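Local structure of polyketide synthase (Synechococcus sp., 4GOX) at residues I112-Y115 with L116-Q119; L80-A83 with L84-L87. The protein probably transfers a sulfo group from the donor PAPS to an intermediate of olefin synthesis, as the sulfotransferase domain of a polyketide synthase that makes hydrocarbons. All coordinates share one frame; numbering follows the deposited sequence.

Interaction 1 of 2, residues I112-Y115 with L116-Q119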
loop_
_atom_site.group_PDB
_atom_site.type_symbol
_atom_site.label_atom_id
_atom_site.label_comp_id
_atom_site.label_asym_id
_atom_site.label_seq_id
_atom_site.Cartn_x
_atom_site.Cartn_y
_atom_site.Cartn_z
ATOM N N ILE A 112 4.381 5.927 16.563
ATOM C CA ILE A 112 4.872 6.413 15.270
ATOM C C ILE A 112 3.692 6.855 14.384
ATOM O O ILE A 112 3.759 7.917 13.771
ATOM C CB ILE A 112 5.832 5.408 14.570
ATOM C CG1 ILE A 112 6.942 4.919 15.518
ATOM C CG2 ILE A 112 6.421 5.968 13.285
ATOM C CD1 ILE A 112 7.936 6.040 16.091
ATOM N N TYR A 113 2.596 6.061 14.359
ATOM C CA TYR A 113 1.392 6.416 13.617
ATOM C C TYR A 113 0.773 7.701 14.175
ATOM O O TYR A 113 0.482 8.598 13.388
ATOM C CB TYR A 113 0.373 5.264 13.594
ATOM C CG TYR A 113 0.677 4.197 12.560
ATOM C CD1 TYR A 113 1.003 2.895 12.944
ATOM C CD2 TYR A 113 0.594 4.475 11.198
ATOM C CE1 TYR A 113 1.229 1.894 11.993
ATOM C CE2 TYR A 113 0.841 3.490 10.239
ATOM C CZ TYR A 113 1.141 2.197 10.641
ATOM O OH TYR A 113 1.412 1.243 9.690
ATOM N N ALA A 114 0.602 7.811 15.517
ATOM C CA ALA A 114 0.032 9.003 16.171
ATOM C C ALA A 114 0.895 10.246 15.905
ATOM O O ALA A 114 0.351 11.340 15.689
ATOM C CB ALA A 114 -0.130 8.778 17.666
ATOM N N TYR A 115 2.231 10.055 15.849
ATOM C CA TYR A 115 3.199 11.097 15.539
ATOM C C TYR A 115 2.998 11.583 14.105
ATOM O O TYR A 115 2.906 12.786 13.885
ATOM C CB TYR A 115 4.629 10.560 15.688
ATOM C CG TYR A 115 5.707 11.608 15.501
ATOM C CD1 TYR A 115 6.090 12.441 16.552
ATOM C CD2 TYR A 115 6.378 11.737 14.285
ATOM C CE1 TYR A 115 7.091 13.399 16.391
ATOM C CE2 TYR A 115 7.387 12.686 14.113
ATOM C CZ TYR A 115 7.736 13.518 15.169
ATOM O OH TYR A 115 8.742 14.437 15.022
ATOM N N LEU A 116 2.972 10.662 13.133
ATOM C CA LEU A 116 2.824 11.043 11.728
ATOM C C LEU A 116 1.471 11.719 11.456
ATOM O O LEU A 116 1.435 12.704 10.728
ATOM C CB LEU A 116 3.103 9.872 10.775
ATOM C CG LEU A 116 4.520 9.277 10.778
ATOM C CD1 LEU A 116 4.547 7.954 10.024
ATOM C CD2 LEU A 116 5.534 10.219 10.161
ATOM N N GLN A 117 0.389 11.260 12.141
ATOM C CA GLN A 117 -0.959 11.831 12.032
ATOM C C GLN A 117 -0.965 13.283 12.503
ATOM O O GLN A 117 -1.678 14.117 11.931
ATOM C CB GLN A 117 -1.970 11.020 12.843
ATOM C CG GLN A 117 -2.384 9.697 12.198
ATOM C CD GLN A 117 -3.241 8.911 13.149
ATOM O OE1 GLN A 117 -2.907 8.755 14.333
ATOM N NE2 GLN A 117 -4.379 8.426 12.665
ATOM N N ARG A 118 -0.158 13.571 13.541
ATOM C CA ARG A 118 0.032 14.879 14.128
ATOM C C ARG A 118 0.822 15.775 13.152
ATOM O O ARG A 118 0.407 16.905 12.911
ATOM C CB ARG A 118 0.745 14.749 15.502
ATOM C CG ARG A 118 1.035 16.090 16.205
ATOM C CD ARG A 118 1.133 15.950 17.716
ATOM N NE ARG A 118 -0.192 15.762 18.315
ATOM C CZ ARG A 118 -0.419 15.526 19.604
ATOM N NH1 ARG A 118 0.594 15.443 20.460
ATOM N NH2 ARG A 118 -1.658 15.364 20.046
ATOM N N GLN A 119 1.946 15.275 12.606
ATOM C CA GLN A 119 2.808 16.007 11.672
ATOM C C GLN A 119 2.141 16.239 10.308
ATOM O O GLN A 119 2.518 17.171 9.599
ATOM C CB GLN A 119 4.161 15.298 11.510
ATOM C CG GLN A 119 4.961 15.178 12.802
ATOM C CD GLN A 119 5.180 16.505 13.496
ATOM O OE1 GLN A 119 5.609 17.493 12.886
ATOM N NE2 GLN A 119 4.905 16.548 14.795
#

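Interaction 2 of 2, residues L80-A83 with L84-L87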
loop_
_atom_site.group_PDB
_atom_site.type_symbol
_atom_site.label_atom_id
_atom_site.label_comp_id
_atom_site.label_asym_id
_atom_site.label_seq_id
_atom_site.Cartn_x
_atom_site.Cartn_y
_atom_site.Cartn_z
ATOM N N LEU A 80 9.911 6.000 5.697
ATOM C CA LEU A 80 9.654 6.677 6.967
ATOM C C LEU A 80 10.619 7.886 7.078
ATOM O O LEU A 80 10.173 8.967 7.461
ATOM C CB LEU A 80 9.826 5.743 8.181
ATOM C CG LEU A 80 9.716 6.415 9.565
ATOM C CD1 LEU A 80 8.298 6.923 9.841
ATOM C CD2 LEU A 80 10.205 5.485 10.674
ATOM N N GLN A 81 11.910 7.703 6.704
ATOM C CA GLN A 81 12.899 8.792 6.718
ATOM C C GLN A 81 12.418 9.903 5.768
ATOM O O GLN A 81 12.277 11.051 6.200
ATOM C CB GLN A 81 14.316 8.291 6.335
ATOM C CG GLN A 81 15.057 7.571 7.461
ATOM C CD GLN A 81 14.737 6.077 7.558
ATOM O OE1 GLN A 81 13.603 5.626 7.322
ATOM N NE2 GLN A 81 15.734 5.264 7.926
ATOM N N ARG A 82 12.044 9.517 4.515
ATOM C CA ARG A 82 11.548 10.417 3.475
ATOM C C ARG A 82 10.329 11.201 3.972
ATOM O O ARG A 82 10.292 12.426 3.827
ATOM C CB ARG A 82 11.272 9.644 2.175
ATOM C CG ARG A 82 11.056 10.518 0.931
ATOM C CD ARG A 82 12.329 11.231 0.488
ATOM N NE ARG A 82 12.064 12.364 -0.400
ATOM C CZ ARG A 82 11.836 13.609 0.010
ATOM N NH1 ARG A 82 11.811 13.896 1.306
ATOM N NH2 ARG A 82 11.625 14.575 -0.874
ATOM N N ALA A 83 9.377 10.509 4.633
ATOM C CA ALA A 83 8.187 11.138 5.227
ATOM C C ALA A 83 8.568 12.255 6.220
ATOM O O ALA A 83 8.035 13.362 6.130
ATOM C CB ALA A 83 7.336 10.094 5.943
ATOM N N LEU A 84 9.472 11.944 7.163
ATOM C CA LEU A 84 9.959 12.845 8.216
ATOM C C LEU A 84 10.679 14.076 7.634
ATOM O O LEU A 84 10.435 15.203 8.077
ATOM C CB LEU A 84 10.920 12.079 9.123
ATOM C CG LEU A 84 10.344 10.982 10.009
ATOM C CD1 LEU A 84 11.478 10.201 10.648
ATOM C CD2 LEU A 84 9.395 11.573 11.067
ATOM N N MET A 85 11.566 13.837 6.639
ATOM C CA MET A 85 12.276 14.858 5.898
ATOM C C MET A 85 11.224 15.836 5.339
ATOM O O MET A 85 11.248 17.004 5.712
ATOM C CB MET A 85 13.050 14.218 4.738
ATOM C CG MET A 85 14.349 13.596 5.131
ATOM S SD MET A 85 15.199 12.899 3.695
ATOM C CE MET A 85 15.135 14.255 2.542
ATOM N N ASP A 86 10.251 15.333 4.526
ATOM C CA ASP A 86 9.175 16.125 3.931
ATOM C C ASP A 86 8.278 16.826 4.963
ATOM O O ASP A 86 8.083 18.039 4.851
ATOM C CB ASP A 86 8.328 15.279 2.962
ATOM C CG ASP A 86 7.223 16.069 2.288
ATOM O OD1 ASP A 86 7.541 16.923 1.427
ATOM O OD2 ASP A 86 6.053 15.896 2.677
ATOM N N LEU A 87 7.740 16.086 5.962
ATOM C CA LEU A 87 6.853 16.685 6.967
ATOM C C LEU A 87 7.524 17.738 7.859
ATOM O O LEU A 87 6.850 18.671 8.320
ATOM C CB LEU A 87 6.197 15.620 7.865
ATOM C CG LEU A 87 5.153 14.685 7.226
ATOM C CD1 LEU A 87 4.925 13.474 8.108
ATOM C CD2 LEU A 87 3.825 15.414 6.950
#

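Interaction 1 of 2, residues I112-Y115 with L116-Q119
Tyr115 and Gln119, one turn apart on the helix 109-119, make the main side-chain contact of this pair of turns, a CH-pi interaction. Gln119 CG sits over one face of the Tyr115 ring, 4.0 Å from its centroid and offset toward the rim, with Tyr115 CE2 the nearest ring atom to Gln119 CG at 3.7 Å. The phenol reaches this place because Tyr115 CG lies anti to the backbone N (chi1 -175°). Gln119 folds at chi2, and its amide plane lies 28° from the ring plane. Apolar contact is lighter: Ile112 CG2 approaches Leu116 CD1 at 4.3 Å on the buried side.

The backbone bonds are those of an alpha-helix. Leu116 N donates to Ile112 O (2.9 Å), Gln117 N to Tyr113 O (2.9 Å), and Gln119 N to Tyr115 O (3.0 Å). Arg118 N is held less squarely: its bond to Ala114 O, 3.1 Å long, bends to 142° at the hydrogen, and a weak second bond goes to Tyr115 O.

The polar ends of Tyr113 and Gln117 are engaged outside these turns. Tyr113 OH hydrogen-bonds Asp127 OD1; Gln117 OE1 accepts from Asn22 ND2, and NE2 donates to Pro25 O. Tyr113 and Gln117 also pack the helix against strand 26-30 of the central parallel sheet of the sulfotransferase fold, which belongs to the P-loop NTPase clan. Leu116 and Gln119 pack on helix 79-88, and the Tyr115 ring meets Trp102 of helix 92-104 edge-to-face, which places these turns between the sheet and two helices.

Interaction 2 of 2, residues L80-A83 with L84-L87
Arg82 and Met85 cross at about a right angle on the helix 79-88, the terminal methyl Met85 CE lying 3.6 Å from Arg82 NH1. Met85 CB is almost as near the same nitrogen, at 3.7 Å, so the bent methionine chain turns its hollow side, CB and CE, to this nitrogen. The bend comes from its last torsion (chi3 50°), which swings CE back after an extended run from CA to SD. On the buried side the apolar contact is a loose one, Leu80 CG to Leu84 CD1 at 4.3 Å.

Four backbone bonds of alpha-helical spacing tie the turns together: Leu84 N to Leu80 O, Met85 N to Gln81 O (2.9 Å), Asp86 N to Arg82 O, and Leu87 N to Ala83 O (2.7 Å). All are close to straight.

Arg82 NH1 and Asp86 OD1 remain 5.2 Å apart; the firm charge partner of Arg82 is Asp250, bridged through NE, while Asp86 OD2 hydrogen-bonds Tyr51 OH. Leu84 packs on Val99 of helix 92-104, and Leu80 and Leu87 on helix 109-119, so helix 79-88 sits among these two helices, with its Ala83 flank on Tyr51 of strand 50-51, an outermost strand of the sheet in this chain.

The centres of interactions 1 and 2 lie about 11 Å apart, on neighbouring helices 109-119 and 79-88, and their side chains touch. Leu116 reaches two leucines of helix 79-88: its CD1 meets Leu80 CD1 at 3.9 Å, and its CD2 meets Leu87 CD1 at the same distance. Leu87 CD2 also comes 3.4 Å from Gln119 O. Beside them, Tyr115 CE2 rests 3.8 Å from Leu84 CD2, so the ring that carries Gln119 in interaction 1 also bears on interaction 2. Trp102 is a neighbour of both. The two contacts lie away from the bound adenosine-3'-5'-diphosphate and belong to the surrounding helical scaffold; the centres of interactions 1 and 2 lie about 18 and 17 Å from the centre of the chain.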